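Local atomic coordinates of Lmo2125 protein (Listeria monocytogenes serovar 1/2a, PDB entry 5TU0), a protein that binds maltose and probably delivers it to a membrane transporter, as a lipoprotein of the bacterial solute-binding protein 1 family. Residues D134-S139 and T260-K265. The protein carries 2 engineered substitutions. Numbering follows the deposited sequence. Where two conformers were deposited one is given.
Sequences DLETLS and TLNNGK
Glu136 and Asn262 reach for each other from opposite directions and meet through one hydrogen bond, Asn262 ND2 donating to Glu136 OE2 at 2.9 Å. The bond is nearly straight, 165° at the hydrogen. Asn262 donates almost within the plane of its own amide and approaches OE2 on the syn side of the carboxylate, slightly out of plane; the two flat groups are turned steeply, 71° apart, so they join at one oxygen and do not stack. The Glu136 chain is extended beyond CG (chi2 172°), which carries the carboxylate out from the helix across to the loop. OE2 also takes a hydrogen bond from Tyr201, while OE1 forms a salt bridge with Lys133, so both oxygens are engaged, which probably limits rotation of the carboxylate. Asn262 itself sits in a type I turn from Leu261 to Gly264, closed by Gly264 N to Leu261 O at 2.9 Å; an Asx turn overlaps its end, Lys265 N donating to Asn263 OD1. This small surface contact links the loop between strands 253-256 and 272-278 to helix 132-138, alongside backbone bonds of Thr260 with Ala130 and Phe132, and beside helix 193-208, which supplies Tyr201 and packs Trp205 against Glu136.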
loop_
_atom_site.group_PDB
_atom_site.type_symbol
_atom_site.label_atom_id
_atom_site.label_comp_id
_atom_site.label_asym_id
_atom_site.label_seq_id
_atom_site.Cartn_x
_atom_site.Cartn_y
_atom_site.Cartn_z
ATOM N N ASP A 134 7.740 -3.148 -23.674
ATOM C CA ASP A 134 9.081 -2.553 -23.521
ATOM C C ASP A 134 9.905 -3.360 -22.503
ATOM O O ASP A 134 11.089 -3.607 -22.723
ATOM C CB ASP A 134 9.028 -1.103 -23.045
ATOM C CG ASP A 134 8.314 -0.174 -24.011
ATOM O OD1 ASP A 134 8.182 -0.503 -25.220
ATOM O OD2 ASP A 134 7.880 0.915 -23.542
ATOM N N LEU A 135 9.279 -3.767 -21.404
ATOM C CA LEU A 135 9.954 -4.618 -20.428
ATOM C C LEU A 135 10.322 -5.981 -21.017
ATOM O O LEU A 135 11.388 -6.512 -20.707
ATOM C CB LEU A 135 9.102 -4.829 -19.174
ATOM C CG LEU A 135 8.792 -3.603 -18.323
ATOM C CD1 LEU A 135 7.800 -3.970 -17.223
ATOM C CD2 LEU A 135 10.066 -2.986 -17.743
ATOM N N GLU A 136 9.450 -6.558 -21.848
ATOM C CA GLU A 136 9.747 -7.853 -22.470
ATOM C C GLU A 136 11.008 -7.735 -23.353
ATOM O O GLU A 136 11.870 -8.633 -23.352
ATOM C CB GLU A 136 8.546 -8.375 -23.279
ATOM C CG GLU A 136 7.359 -8.793 -22.403
ATOM C CD GLU A 136 6.106 -9.139 -23.184
ATOM O OE1 GLU A 136 6.181 -9.278 -24.422
ATOM O OE2 GLU A 136 5.024 -9.245 -22.558
ATOM N N THR A 137 11.126 -6.636 -24.093
ATOM C CA THR A 137 12.300 -6.440 -24.958
ATOM C C THR A 137 13.551 -6.184 -24.114
ATOM O O THR A 137 14.646 -6.645 -24.452
ATOM C CB THR A 137 12.087 -5.303 -25.967
ATOM O OG1 THR A 137 11.934 -4.054 -25.280
ATOM C CG2 THR A 137 10.861 -5.586 -26.808
ATOM N N LEU A 138 13.379 -5.462 -23.011
ATOM C CA LEU A 138 14.467 -5.201 -22.083
ATOM C C LEU A 138 14.989 -6.526 -21.515
ATOM O O LEU A 138 16.209 -6.707 -21.351
ATOM C CB LEU A 138 13.936 -4.297 -20.976
ATOM C CG LEU A 138 14.831 -3.793 -19.863
ATOM C CD1 LEU A 138 16.007 -3.009 -20.424
ATOM C CD2 LEU A 138 13.977 -2.925 -18.948
ATOM N N SER A 139 14.082 -7.482 -21.291
ATOM C CA SER A 139 14.467 -8.798 -20.747
ATOM C C SER A 139 15.240 -9.668 -21.733
ATOM O O SER A 139 15.618 -10.778 -21.367
ATOM C CB SER A 139 13.256 -9.628 -20.289
ATOM O OG SER A 139 12.604 -10.259 -21.399
ATOM N N THR A 260 2.236 0.032 -18.748
ATOM C CA THR A 260 0.936 -0.453 -19.232
ATOM C C THR A 260 0.991 -1.932 -19.634
ATOM O O THR A 260 1.929 -2.363 -20.285
ATOM C CB THR A 260 0.490 0.424 -20.425
ATOM O OG1 THR A 260 0.406 1.796 -19.986
ATOM C CG2 THR A 260 -0.865 -0.041 -21.006
ATOM N N LEU A 261 -0.008 -2.703 -19.225
ATOM C CA LEU A 261 -0.078 -4.131 -19.535
ATOM C C LEU A 261 -0.358 -4.384 -21.019
ATOM O O LEU A 261 -0.786 -3.478 -21.741
ATOM C CB LEU A 261 -1.153 -4.804 -18.672
ATOM C CG LEU A 261 -0.921 -4.795 -17.150
ATOM C CD1 LEU A 261 -2.170 -5.195 -16.368
ATOM C CD2 LEU A 261 0.260 -5.697 -16.784
ATOM N N ASN A 262 -0.117 -5.623 -21.464
ATOM C CA ASN A 262 -0.334 -6.034 -22.847
ATOM C C ASN A 262 -1.755 -5.907 -23.378
ATOM O O ASN A 262 -1.950 -5.897 -24.595
ATOM C CB ASN A 262 0.172 -7.480 -23.077
ATOM C CG ASN A 262 1.704 -7.585 -22.982
ATOM O OD1 ASN A 262 2.413 -6.594 -22.687
ATOM N ND2 ASN A 262 2.208 -8.781 -23.212
ATOM N N ASN A 263 -2.735 -5.839 -22.472
ATOM C CA ASN A 263 -4.142 -5.636 -22.874
ATOM C C ASN A 263 -4.490 -4.145 -23.014
ATOM O O ASN A 263 -5.641 -3.790 -23.284
ATOM C CB ASN A 263 -5.101 -6.290 -21.861
ATOM C CG ASN A 263 -4.990 -5.705 -20.463
ATOM O OD1 ASN A 263 -4.154 -4.847 -20.183
ATOM N ND2 ASN A 263 -5.850 -6.188 -19.556
ATOM N N GLY A 264 -3.503 -3.272 -22.799
ATOM C CA GLY A 264 -3.713 -1.822 -22.896
ATOM C C GLY A 264 -4.226 -1.190 -21.616
ATOM O O GLY A 264 -4.436 0.034 -21.565
ATOM N N LYS A 265 -4.420 -2.002 -20.584
ATOM C CA LYS A 265 -4.915 -1.504 -19.299
ATOM C C LYS A 265 -3.777 -1.286 -18.326
ATOM O O LYS A 265 -2.684 -1.835 -18.491
ATOM C CB LYS A 265 -5.969 -2.450 -18.722
ATOM C CG LYS A 265 -7.167 -2.584 -19.637
ATOM C CD LYS A 265 -8.319 -3.326 -18.991
ATOM C CE LYS A 265 -9.541 -3.255 -19.896
ATOM N NZ LYS A 265 -10.782 -3.779 -19.258
#